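Aromatic-L-amino-acid decarboxylase (PDB 6EEW) catalyses the pyridoxal-phosphate-dependent decarboxylation of L-tryptophan to tryptamine and of 5-hydroxy-L-tryptophan to serotonin. Local coordinates at residues C256-T261 with H285-Y290; T262-T267 with T458-G463; R413-V418 with C426-P431. All coordinates share one frame; numbering follows the deposited sequence.

Interaction 1. Residues C256-T261 with H285-Y290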
ATOM      1  N   CYS A 256       4.303  12.773  17.950  1.00 50.72           N
ATOM      2  CA  CYS A 256       4.962  12.556  16.673  1.00 52.97           C
ATOM      3  C   CYS A 256       6.092  13.562  16.599  1.00 47.06           C
ATOM      4  O   CYS A 256       5.854  14.751  16.375  1.00 49.95           O
ATOM      5  CB  CYS A 256       3.979  12.736  15.523  1.00 55.20           C
ATOM      6  SG  CYS A 256       4.677  12.402  13.905  1.00 67.50           S
ATOM      7  N   ALA A 257       7.320  13.088  16.789  1.00 48.36           N
ATOM      8  CA  ALA A 257       8.507  13.919  16.646  1.00 41.53           C
ATOM      9  C   ALA A 257       9.057  13.750  15.232  1.00 42.75           C
ATOM     10  O   ALA A 257       9.389  12.631  14.817  1.00 43.87           O
ATOM     11  CB  ALA A 257       9.554  13.538  17.688  1.00 41.51           C
ATOM     12  N   THR A 258       9.191  14.864  14.515  1.00 47.17           N
ATOM     13  CA  THR A 258       9.581  14.864  13.112  1.00 46.20           C
ATOM     14  C   THR A 258      11.056  15.213  12.941  1.00 45.68           C
ATOM     15  O   THR A 258      11.522  16.259  13.412  1.00 46.26           O
ATOM     16  CB  THR A 258       8.738  15.856  12.327  1.00 54.25           C
ATOM     17  OG1 THR A 258       7.357  15.618  12.608  1.00 58.35           O
ATOM     18  CG2 THR A 258       9.005  15.699  10.833  1.00 57.61           C
ATOM     19  N   LEU A 259      11.775  14.325  12.260  1.00 43.51           N
ATOM     20  CA  LEU A 259      13.167  14.504  11.882  1.00 48.66           C
ATOM     21  C   LEU A 259      13.184  14.854  10.397  1.00 54.05           C
ATOM     22  O   LEU A 259      13.254  13.981   9.535  1.00 63.60           O
ATOM     23  CB  LEU A 259      13.960  13.245  12.186  1.00 45.72           C
ATOM     24  CG  LEU A 259      15.456  13.439  12.349  1.00 53.02           C
ATOM     25  CD1 LEU A 259      15.713  14.424  13.483  1.00 62.60           C
ATOM     26  CD2 LEU A 259      16.113  12.106  12.627  1.00 47.85           C
ATOM     27  N   GLY A 260      13.093  16.147  10.098  1.00 53.93           N
ATOM     28  CA  GLY A 260      13.114  16.612   8.726  1.00 51.11           C
ATOM     29  C   GLY A 260      11.735  16.904   8.184  1.00 53.42           C
ATOM     30  O   GLY A 260      11.210  16.163   7.346  1.00 55.74           O
ATOM     31  N   THR A 261      11.135  17.993   8.657  1.00 51.90           N
ATOM     32  CA  THR A 261       9.803  18.348   8.205  1.00 54.16           C
ATOM     33  C   THR A 261       9.782  18.635   6.704  1.00 57.05           C
ATOM     34  O   THR A 261      10.800  18.975   6.094  1.00 56.66           O
ATOM     35  CB  THR A 261       9.281  19.547   8.991  1.00 49.06           C
ATOM     36  OG1 THR A 261      10.091  20.695   8.699  1.00 52.40           O
ATOM     37  CG2 THR A 261       9.312  19.229  10.481  1.00 42.49           C
ATOM     38  N   HIS A 285       6.757   8.535  18.597  1.00 40.49           N
ATOM     39  CA  HIS A 285       7.103   7.985  17.302  1.00 51.36           C
ATOM     40  C   HIS A 285       7.917   9.030  16.569  1.00 58.64           C
ATOM     41  O   HIS A 285       7.533  10.206  16.527  1.00 64.58           O
ATOM     42  CB  HIS A 285       5.859   7.609  16.477  1.00 41.92           C
ATOM     43  CG  HIS A 285       6.183   7.232  15.068  1.00 38.24           C
ATOM     44  ND1 HIS A 285       6.507   5.945  14.696  1.00 38.92           N
ATOM     45  CD2 HIS A 285       6.299   7.989  13.948  1.00 37.88           C
ATOM     46  CE1 HIS A 285       6.793   5.921  13.403  1.00 39.27           C
ATOM     47  NE2 HIS A 285       6.670   7.148  12.926  1.00 37.36           N
ATOM     48  N   VAL A 286       9.036   8.606  16.003  1.00 55.98           N
ATOM     49  CA  VAL A 286       9.899   9.485  15.236  1.00 49.74           C
ATOM     50  C   VAL A 286       9.608   9.239  13.763  1.00 49.27           C
ATOM     51  O   VAL A 286       9.858   8.143  13.236  1.00 40.59           O
ATOM     52  CB  VAL A 286      11.374   9.274  15.583  1.00 45.74           C
ATOM     53  CG1 VAL A 286      12.243  10.071  14.649  1.00 43.70           C
ATOM     54  CG2 VAL A 286      11.609   9.706  17.034  1.00 43.51           C
ATOM     55  N   ASP A 287       9.045  10.266  13.120  1.00 43.64           N
ATOM     56  CA  ASP A 287       8.826  10.276  11.675  1.00 42.90           C
ATOM     57  C   ASP A 287      10.103  10.796  11.029  1.00 40.57           C
ATOM     58  O   ASP A 287      10.396  11.994  11.077  1.00 43.32           O
ATOM     59  CB  ASP A 287       7.630  11.145  11.301  1.00 46.13           C
ATOM     60  CG  ASP A 287       7.447  11.264   9.787  1.00 49.20           C
ATOM     61  OD1 ASP A 287       8.020  10.434   9.037  1.00 46.68           O
ATOM     62  OD2 ASP A 287       6.719  12.175   9.337  1.00 45.12           O
ATOM     63  N   ALA A 288      10.880   9.886  10.447  1.00 42.51           N
ATOM     64  CA  ALA A 288      12.068  10.280   9.711  1.00 44.35           C
ATOM     65  C   ALA A 288      11.911   9.876   8.257  1.00 50.04           C
ATOM     66  O   ALA A 288      12.790   9.213   7.696  1.00 59.16           O
ATOM     67  CB  ALA A 288      13.323   9.655  10.324  1.00 42.97           C
ATOM     68  N   ALA A 289      10.777  10.239   7.650  1.00 43.64           N
ATOM     69  CA  ALA A 289      10.523   9.814   6.278  1.00 44.52           C
ATOM     70  C   ALA A 289      11.694  10.164   5.370  1.00 46.26           C
ATOM     71  O   ALA A 289      12.254   9.295   4.693  1.00 41.78           O
ATOM     72  CB  ALA A 289       9.244  10.455   5.752  1.00 48.36           C
ATOM     73  N   TYR A 290      12.120  11.422   5.389  1.00 46.66           N
ATOM     74  CA  TYR A 290      13.183  11.855   4.481  1.00 49.08           C
ATOM     75  C   TYR A 290      14.557  11.735   5.132  1.00 45.43           C
ATOM     76  O   TYR A 290      15.404  10.969   4.658  1.00 46.27           O
ATOM     77  CB  TYR A 290      12.914  13.289   3.996  1.00 48.18           C
ATOM     78  CG  TYR A 290      14.114  14.052   3.463  1.00 45.29           C
ATOM     79  CD1 TYR A 290      14.609  13.808   2.186  1.00 36.48           C
ATOM     80  CD2 TYR A 290      14.733  15.046   4.226  1.00 45.74           C
ATOM     81  CE1 TYR A 290      15.699  14.516   1.688  1.00 48.21           C
ATOM     82  CE2 TYR A 290      15.844  15.763   3.739  1.00 38.00           C
ATOM     83  CZ  TYR A 290      16.311  15.490   2.474  1.00 42.91           C
ATOM     84  OH  TYR A 290      17.382  16.185   1.979  1.00 49.89           O
TER
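A257 and V286 sit opposite each other on neighbouring parallel strands, the two strands of a beta-alpha-beta unit in the central seven-stranded mixed sheet of this fold-type I PLP enzyme. The hydrogen-bond ladder follows the parallel pattern: A257 bonds the residues flanking V286, its N reaching H285 O at 2.9 Å while its O accepts D287 N, also at 2.9 Å. One step on, L259 N closes on D287 O at 3.0 Å along a nearly straight N-H (167°).

The side chains alternate between two faces. A257 and V286 turn to the face packed by helix 270-280, which links the strands; the methyl of A257 is small enough to admit L273 of that helix, and branched V286 suits an extended backbone. Beyond the strand pair, L259 CB lies 4.1 Å from A288 CB and carries the apolar contact onward. On the other face, C256, T258, H285 and D287 are lined up, with C256 SG against D287 CB at 4.1 Å. Helix 167-186 packs on this side, and H285 has both ring nitrogens held by serines of strand 312-315, ND1 by S312 and NE2 by S314, which fixes its rotation.

With CG anti to its backbone N (chi1 175°), D287 extends its carboxylate off the sheet, and OD2 comes close to N1 of the PLP-modified lysine at position 319, consistent with the aspartate that faces the pyridine nitrogen in related enzymes. Where the chain turns, G260 has a phi of 99°; a side chain there would jam against the carbonyl O of L259 and crowd the ring of Y290. The other carboxylate oxygen of D287, OD1, accepts a weak hydrogen bond from A289 N at 3.1 Å.

Interaction 2. Residues T262-T267 with T458-G463. With TRP (tryptophan), chain E.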
ATOM      1  N   THR A 262       8.583  18.502   6.116  1.00 52.82           N
ATOM      2  CA  THR A 262       8.426  18.649   4.674  1.00 43.89           C
ATOM      3  C   THR A 262       8.702  20.072   4.221  1.00 46.50           C
ATOM      4  O   THR A 262       9.228  20.277   3.122  1.00 57.21           O
ATOM      5  CB  THR A 262       7.005  18.242   4.242  1.00 47.01           C
ATOM      6  OG1 THR A 262       6.040  18.948   5.029  1.00 49.32           O
ATOM      7  CG2 THR A 262       6.770  16.733   4.413  1.00 39.67           C
ATOM      8  N   SER A 263       8.370  21.065   5.045  1.00 42.97           N
ATOM      9  CA  SER A 263       8.570  22.450   4.637  1.00 52.72           C
ATOM     10  C   SER A 263      10.053  22.823   4.600  1.00 57.69           C
ATOM     11  O   SER A 263      10.599  23.147   3.536  1.00 59.41           O
ATOM     12  CB  SER A 263       7.792  23.373   5.571  1.00 55.73           C
ATOM     13  OG  SER A 263       6.410  23.108   5.441  1.00 62.37           O
ATOM     14  N   THR A 264      10.726  22.788   5.755  1.00 55.11           N
ATOM     15  CA  THR A 264      12.094  23.287   5.866  1.00 44.52           C
ATOM     16  C   THR A 264      13.067  22.240   6.397  1.00 50.35           C
ATOM     17  O   THR A 264      14.219  22.577   6.690  1.00 53.14           O
ATOM     18  CB  THR A 264      12.131  24.514   6.775  1.00 45.78           C
ATOM     19  OG1 THR A 264      11.649  24.145   8.070  1.00 48.23           O
ATOM     20  CG2 THR A 264      11.256  25.623   6.224  1.00 46.84           C
ATOM     21  N   THR A 265      12.652  20.979   6.497  1.00 51.19           N
ATOM     22  CA  THR A 265      13.452  19.944   7.152  1.00 48.91           C
ATOM     23  C   THR A 265      13.931  20.424   8.519  1.00 50.88           C
ATOM     24  O   THR A 265      15.097  20.265   8.889  1.00 58.74           O
ATOM     25  CB  THR A 265      14.620  19.467   6.277  1.00 50.62           C
ATOM     26  OG1 THR A 265      15.462  20.564   5.895  1.00 50.83           O
ATOM     27  CG2 THR A 265      14.112  18.767   5.040  1.00 45.41           C
ATOM     28  N   ALA A 266      13.021  21.053   9.264  1.00 43.56           N
ATOM     29  CA  ALA A 266      13.234  21.254  10.692  1.00 48.41           C
ATOM     30  C   ALA A 266      13.481  19.911  11.374  1.00 45.66           C
ATOM     31  O   ALA A 266      13.195  18.845  10.829  1.00 48.54           O
ATOM     32  CB  ALA A 266      12.029  21.951  11.321  1.00 44.65           C
ATOM     33  N   THR A 267      14.065  19.963  12.567  1.00 46.05           N
ATOM     34  CA  THR A 267      14.427  18.753  13.301  1.00 48.39           C
ATOM     35  C   THR A 267      13.938  18.868  14.734  1.00 53.65           C
ATOM     36  O   THR A 267      14.363  19.770  15.468  1.00 59.44           O
ATOM     37  CB  THR A 267      15.948  18.521  13.286  1.00 48.93           C
ATOM     38  OG1 THR A 267      16.617  19.707  13.721  1.00 59.00           O
ATOM     39  CG2 THR A 267      16.458  18.171  11.909  1.00 41.75           C
ATOM     40  N   THR A 458       9.233  23.885  -5.771  1.00 51.52           N
ATOM     41  CA  THR A 458       8.100  24.364  -4.999  1.00 57.48           C
ATOM     42  C   THR A 458       8.553  25.390  -3.966  1.00 62.77           C
ATOM     43  O   THR A 458       9.746  25.641  -3.760  1.00 58.69           O
ATOM     44  CB  THR A 458       7.350  23.214  -4.319  1.00 53.54           C
ATOM     45  OG1 THR A 458       8.267  22.401  -3.579  1.00 52.13           O
ATOM     46  CG2 THR A 458       6.612  22.372  -5.351  1.00 55.03           C
ATOM     47  N   HIS A 459       7.564  26.002  -3.338  1.00 67.66           N
ATOM     48  CA  HIS A 459       7.722  27.049  -2.352  1.00 62.94           C
ATOM     49  C   HIS A 459       7.241  26.519  -1.013  1.00 60.65           C
ATOM     50  O   HIS A 459       6.780  25.380  -0.901  1.00 60.50           O
ATOM     51  CB  HIS A 459       6.927  28.292  -2.763  1.00 61.92           C
ATOM     52  CG  HIS A 459       5.452  28.157  -2.540  1.00 62.64           C
ATOM     53  ND1 HIS A 459       4.828  28.594  -1.391  1.00 63.36           N
ATOM     54  CD2 HIS A 459       4.479  27.608  -3.306  1.00 61.59           C
ATOM     55  CE1 HIS A 459       3.535  28.337  -1.466  1.00 59.79           C
ATOM     56  NE2 HIS A 459       3.299  27.736  -2.616  1.00 59.89           N
ATOM     57  N   THR A 460       7.394  27.341   0.016  1.00 59.37           N
ATOM     58  CA  THR A 460       6.717  27.078   1.273  1.00 59.62           C
ATOM     59  C   THR A 460       6.519  28.391   2.007  1.00 63.45           C
ATOM     60  O   THR A 460       7.158  29.404   1.705  1.00 64.94           O
ATOM     61  CB  THR A 460       7.481  26.084   2.144  1.00 61.02           C
ATOM     62  OG1 THR A 460       6.670  25.728   3.277  1.00 64.44           O
ATOM     63  CG2 THR A 460       8.804  26.688   2.610  1.00 59.15           C
ATOM     64  N   ILE A 461       5.561  28.374   2.926  1.00 66.07           N
ATOM     65  CA  ILE A 461       5.330  29.457   3.872  1.00 67.48           C
ATOM     66  C   ILE A 461       5.589  28.889   5.251  1.00 64.71           C
ATOM     67  O   ILE A 461       4.920  27.934   5.668  1.00 61.67           O
ATOM     68  CB  ILE A 461       3.908  30.029   3.784  1.00 71.34           C
ATOM     69  CG1 ILE A 461       3.616  30.551   2.377  1.00 70.11           C
ATOM     70  CG2 ILE A 461       3.734  31.140   4.822  1.00 76.72           C
ATOM     71  CD1 ILE A 461       4.369  31.807   2.057  1.00 74.04           C
ATOM     72  N   VAL A 462       6.566  29.461   5.950  1.00 61.11           N
ATOM     73  CA  VAL A 462       6.872  29.065   7.319  1.00 61.06           C
ATOM     74  C   VAL A 462       7.061  30.328   8.143  1.00 62.14           C
ATOM     75  O   VAL A 462       7.785  31.240   7.733  1.00 69.64           O
ATOM     76  CB  VAL A 462       8.122  28.163   7.395  1.00 60.34           C
ATOM     77  CG1 VAL A 462       8.548  27.954   8.841  1.00 60.57           C
ATOM     78  CG2 VAL A 462       7.832  26.824   6.760  1.00 58.43           C
ATOM     79  N   GLY A 463       6.417  30.372   9.304  1.00 59.42           N
ATOM     80  CA  GLY A 463       6.507  31.555  10.151  1.00 61.26           C
ATOM     81  C   GLY A 463       6.153  32.839   9.438  1.00 63.34           C
ATOM     82  O   GLY A 463       6.799  33.870   9.665  1.00 68.63           O
TER
HETATM   83  N   TRP E 601       6.981  16.010   1.444  1.00 87.59           N
HETATM   84  CA  TRP E 601       6.469  16.672   0.254  1.00 81.32           C
HETATM   85  C   TRP E 601       5.066  17.234   0.476  1.00 84.36           C
HETATM   86  O   TRP E 601       4.079  16.686  -0.017  1.00 85.71           O
HETATM   87  CB  TRP E 601       6.482  15.701  -0.930  1.00 80.57           C
HETATM   88  CG  TRP E 601       5.985  14.302  -0.635  1.00 79.70           C
HETATM   89  CD1 TRP E 601       4.916  13.950   0.137  1.00 82.40           C
HETATM   90  CD2 TRP E 601       6.556  13.068  -1.114  1.00 75.89           C
HETATM   91  NE1 TRP E 601       4.787  12.577   0.170  1.00 82.76           N
HETATM   92  CE2 TRP E 601       5.779  12.017  -0.591  1.00 76.28           C
HETATM   93  CE3 TRP E 601       7.647  12.757  -1.933  1.00 71.97           C
HETATM   94  CZ2 TRP E 601       6.057  10.680  -0.860  1.00 71.40           C
HETATM   95  CZ3 TRP E 601       7.922  11.431  -2.199  1.00 70.65           C
HETATM   96  CH2 TRP E 601       7.132  10.409  -1.665  1.00 71.91           C
HETATM   97  OXT TRP E 601       4.890  18.260   1.145  1.00 86.02           O
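S263 and T264 meet T460 and V462 through hydroxyls, methyls and the S263 methylene, and the flat groups stand at the margins of the contact. On the strand side, the imidazole of H459 meets the ring of Y466 with the planes about 10° apart. On the loop side, the carboxylate of the bound tryptophan comes near T262, whose CB is 3.8 Å from its OXT. T262 lines the substrate pocket; its methyl CG2 comes unusually near the amino N of the tryptophan, 3.1 Å, too short for relaxed packing and so of doubtful detail. This threonine probably binds the PLP cofactor as well, as in relatives.

The loop follows strand 251-258 of the large PLP-binding domain, whereas strand 459-462 is an outermost strand of the four-stranded antiparallel sheet near the C-terminus, so the contact joins two sheets of the fold. Between the margins, S263 points at the strand. Its OG, anti to its own carbonyl carbon (chi1 -64°), makes a weak hydrogen bond to T460 OG1 at 3.4 Å. The CB of S263 rests on V462 CG2 at 3.7 Å, a small residue leaving room for the valine branch. T264 and V462 meet tip to tip, CG2 to CG2, also at 3.7 Å; threonine serves here because its methyl can face the valine.

R469, on strand 465-471 of the second sheet, strengthens the join from its guanidinium: NE donates to S263 O and NH2 to T262 O. F231 packs on V462, and C426 of strand 424-429 touches T264.

Interaction 3. Residues R413-V418 with C426-P431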
ATOM      1  N   ARG A 413      21.516  39.847  -2.717  1.00 69.39           N
ATOM      2  CA  ARG A 413      20.096  40.041  -2.970  1.00 64.15           C
ATOM      3  C   ARG A 413      19.265  38.935  -2.337  1.00 63.07           C
ATOM      4  O   ARG A 413      18.103  39.158  -1.985  1.00 67.63           O
ATOM      5  CB  ARG A 413      19.828  40.084  -4.475  1.00 62.25           C
ATOM      6  CG  ARG A 413      20.561  41.193  -5.204  1.00 69.12           C
ATOM      7  CD  ARG A 413      20.408  41.053  -6.714  1.00 76.04           C
ATOM      8  NE  ARG A 413      20.831  39.741  -7.202  1.00 78.48           N
ATOM      9  CZ  ARG A 413      20.873  39.401  -8.489  1.00 80.96           C
ATOM     10  NH1 ARG A 413      20.523  40.279  -9.421  1.00 81.13           N
ATOM     11  NH2 ARG A 413      21.269  38.188  -8.845  1.00 83.16           N
ATOM     12  N   PHE A 414      19.857  37.764  -2.150  1.00 61.99           N
ATOM     13  CA  PHE A 414      19.195  36.594  -1.601  1.00 60.87           C
ATOM     14  C   PHE A 414      19.598  36.392  -0.146  1.00 63.35           C
ATOM     15  O   PHE A 414      20.582  36.955   0.338  1.00 61.60           O
ATOM     16  CB  PHE A 414      19.553  35.354  -2.420  1.00 60.53           C
ATOM     17  CG  PHE A 414      19.054  35.395  -3.837  1.00 62.50           C
ATOM     18  CD1 PHE A 414      19.785  36.029  -4.827  1.00 65.67           C
ATOM     19  CD2 PHE A 414      17.880  34.751  -4.192  1.00 61.79           C
ATOM     20  CE1 PHE A 414      19.336  36.054  -6.133  1.00 65.96           C
ATOM     21  CE2 PHE A 414      17.430  34.767  -5.498  1.00 62.31           C
ATOM     22  CZ  PHE A 414      18.155  35.418  -6.468  1.00 66.54           C
ATOM     23  N   GLU A 415      18.823  35.564   0.545  1.00 62.31           N
ATOM     24  CA  GLU A 415      19.106  35.227   1.928  1.00 60.81           C
ATOM     25  C   GLU A 415      18.680  33.792   2.161  1.00 58.88           C
ATOM     26  O   GLU A 415      17.678  33.336   1.599  1.00 65.40           O
ATOM     27  CB  GLU A 415      18.374  36.176   2.887  1.00 66.57           C
ATOM     28  CG  GLU A 415      16.915  35.829   3.160  1.00 68.14           C
ATOM     29  CD  GLU A 415      16.296  36.731   4.220  1.00 75.53           C
ATOM     30  OE1 GLU A 415      16.876  37.800   4.518  1.00 81.11           O
ATOM     31  OE2 GLU A 415      15.235  36.373   4.765  1.00 76.59           O
ATOM     32  N   ILE A 416      19.451  33.091   2.985  1.00 54.82           N
ATOM     33  CA  ILE A 416      19.070  31.767   3.457  1.00 57.94           C
ATOM     34  C   ILE A 416      18.154  31.953   4.661  1.00 64.16           C
ATOM     35  O   ILE A 416      18.556  32.542   5.670  1.00 69.63           O
ATOM     36  CB  ILE A 416      20.303  30.926   3.818  1.00 56.23           C
ATOM     37  CG1 ILE A 416      21.304  30.899   2.658  1.00 61.45           C
ATOM     38  CG2 ILE A 416      19.878  29.509   4.157  1.00 50.79           C
ATOM     39  CD1 ILE A 416      20.789  30.202   1.413  1.00 67.96           C
ATOM     40  N   VAL A 417      16.931  31.425   4.567  1.00 62.55           N
ATOM     41  CA  VAL A 417      15.899  31.730   5.555  1.00 57.67           C
ATOM     42  C   VAL A 417      16.085  30.915   6.831  1.00 50.34           C
ATOM     43  O   VAL A 417      15.853  31.416   7.937  1.00 51.53           O
ATOM     44  CB  VAL A 417      14.513  31.494   4.933  1.00 57.56           C
ATOM     45  CG1 VAL A 417      13.422  31.728   5.964  1.00 55.53           C
ATOM     46  CG2 VAL A 417      14.318  32.389   3.715  1.00 61.01           C
ATOM     47  N   VAL A 418      16.510  29.662   6.708  1.00 42.25           N
ATOM     48  CA  VAL A 418      16.675  28.774   7.856  1.00 44.09           C
ATOM     49  C   VAL A 418      17.858  27.863   7.563  1.00 51.00           C
ATOM     50  O   VAL A 418      18.176  27.636   6.390  1.00 58.23           O
ATOM     51  CB  VAL A 418      15.397  27.961   8.118  1.00 48.28           C
ATOM     52  CG1 VAL A 418      14.317  28.856   8.682  1.00 51.29           C
ATOM     53  CG2 VAL A 418      14.922  27.304   6.821  1.00 40.91           C
ATOM     54  N   CYS A 426      16.418  26.308   1.737  1.00 50.75           N
ATOM     55  CA  CYS A 426      15.323  27.269   1.759  1.00 49.98           C
ATOM     56  C   CYS A 426      15.888  28.678   1.635  1.00 59.33           C
ATOM     57  O   CYS A 426      16.706  29.093   2.462  1.00 67.37           O
ATOM     58  CB  CYS A 426      14.505  27.127   3.041  1.00 55.22           C
ATOM     59  SG  CYS A 426      13.737  25.492   3.257  1.00 61.19           S
ATOM     60  N   PHE A 427      15.460  29.411   0.608  1.00 60.95           N
ATOM     61  CA  PHE A 427      16.059  30.713   0.329  1.00 58.56           C
ATOM     62  C   PHE A 427      15.003  31.676  -0.204  1.00 61.71           C
ATOM     63  O   PHE A 427      13.867  31.293  -0.496  1.00 65.08           O
ATOM     64  CB  PHE A 427      17.223  30.591  -0.655  1.00 55.77           C
ATOM     65  CG  PHE A 427      16.824  30.114  -2.024  1.00 57.28           C
ATOM     66  CD1 PHE A 427      16.464  28.795  -2.237  1.00 57.81           C
ATOM     67  CD2 PHE A 427      16.807  30.993  -3.098  1.00 64.41           C
ATOM     68  CE1 PHE A 427      16.100  28.359  -3.497  1.00 62.97           C
ATOM     69  CE2 PHE A 427      16.445  30.565  -4.361  1.00 67.25           C
ATOM     70  CZ  PHE A 427      16.088  29.246  -4.563  1.00 66.98           C
ATOM     71  N   ARG A 428      15.385  32.946  -0.316  1.00 59.83           N
ATOM     72  CA  ARG A 428      14.452  33.939  -0.844  1.00 62.04           C
ATOM     73  C   ARG A 428      15.228  35.175  -1.281  1.00 65.44           C
ATOM     74  O   ARG A 428      16.400  35.345  -0.950  1.00 67.53           O
ATOM     75  CB  ARG A 428      13.394  34.294   0.211  1.00 61.84           C
ATOM     76  CG  ARG A 428      13.892  35.289   1.258  1.00 68.58           C
ATOM     77  CD  ARG A 428      13.017  35.331   2.514  1.00 73.78           C
ATOM     78  NE  ARG A 428      11.971  36.349   2.520  1.00 79.54           N
ATOM     79  CZ  ARG A 428      11.893  37.324   3.421  1.00 81.55           C
ATOM     80  NH1 ARG A 428      12.810  37.426   4.375  1.00 79.46           N
ATOM     81  NH2 ARG A 428      10.904  38.205   3.368  1.00 84.64           N
ATOM     82  N   LEU A 429      14.564  36.027  -2.051  1.00 66.06           N
ATOM     83  CA  LEU A 429      15.083  37.357  -2.329  1.00 68.82           C
ATOM     84  C   LEU A 429      14.805  38.264  -1.139  1.00 74.71           C
ATOM     85  O   LEU A 429      13.685  38.284  -0.619  1.00 79.69           O
ATOM     86  CB  LEU A 429      14.446  37.930  -3.593  1.00 66.12           C
ATOM     87  CG  LEU A 429      15.050  37.499  -4.929  1.00 69.16           C
ATOM     88  CD1 LEU A 429      14.109  37.857  -6.071  1.00 73.43           C
ATOM     89  CD2 LEU A 429      16.415  38.156  -5.138  1.00 69.83           C
ATOM     90  N   LYS A 430      15.821  39.006  -0.698  1.00 73.40           N
ATOM     91  CA  LYS A 430      15.612  39.898   0.429  1.00 75.14           C
ATOM     92  C   LYS A 430      14.535  40.929   0.092  1.00 75.25           C
ATOM     93  O   LYS A 430      14.378  41.326  -1.067  1.00 71.65           O
ATOM     94  CB  LYS A 430      16.904  40.616   0.812  1.00 81.19           C
ATOM     95  CG  LYS A 430      17.937  39.755   1.513  1.00 82.49           C
ATOM     96  CD  LYS A 430      19.131  40.614   1.915  1.00 80.16           C
ATOM     97  CE  LYS A 430      20.135  39.839   2.745  1.00 76.30           C
ATOM     98  NZ  LYS A 430      21.350  40.653   3.002  1.00 76.06           N
ATOM     99  N   PRO A 431      13.795  41.401   1.096  1.00 80.60           N
ATOM    100  CA  PRO A 431      12.728  42.378   0.823  1.00 86.47           C
ATOM    101  C   PRO A 431      13.199  43.668   0.163  1.00 91.91           C
ATOM    102  O   PRO A 431      12.439  44.272  -0.608  1.00 93.96           O
ATOM    103  CB  PRO A 431      12.136  42.646   2.217  1.00 85.16           C
ATOM    104  CG  PRO A 431      13.051  41.962   3.202  1.00 81.43           C
ATOM    105  CD  PRO A 431      13.712  40.855   2.458  1.00 79.30           C
TER
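C426 and V418 touch near the turn end of an antiparallel beta hairpin, strands 414-416 and 424-429, with V418 CG2 3.8 Å from C426 CB; C426 O also accepts V417 N. F427 faces I416 in a non-hydrogen-bonded pair, its CB 4.1 Å from I416 CD1. R428 forms the hydrogen-bonded pair with E415: N to O both ways, plus a salt bridge from NH1 to E415 OE2 at 2.7 Å. Crowded CG positions between backbone N and carbonyl carbon (chi1 82° in E415, 80° in R428) lay the two chains side by side, so opposite charges pair on a partly exposed face. OE2 lies at the guanidinium edge, in its plane, yet is met from above the carboxylate, the planes 66° apart. An alanine in place of E415 would probably leave R428 NH1 without this carboxylate and its guanidinium freer to swing. L429 lays CD2 over the centre of the F414 ring, a CH-pi contact 3.5 Å from the centroid; both apolar residues pack on T493 of helix 479-496. K430 donates its N to R413 O at 2.6 Å, and its extended chain brings CE 3.8 Å from F414 O.

Interaction 1 is the deepest, its touching residues all buried in the large sheet beside the cofactor; interaction 3 is partly buried, and its centre lies about 26 Å from the centre of the chain. Interaction 2 stands between them, and its loop touches both: G260 N probably bonds A266 O, while T264 packs against C426 and V418. Strand 459-462 of interaction 2 and the hairpin of interaction 3 share one antiparallel sheet, 459-462 and 414-416 being its outermost strands in the chain. The chemistry changes from parallel backbone bonds with apolar side chains on one face and polar ones on the other, through hydroxyls and methyls, to an antiparallel hairpin with a partly exposed salt bridge.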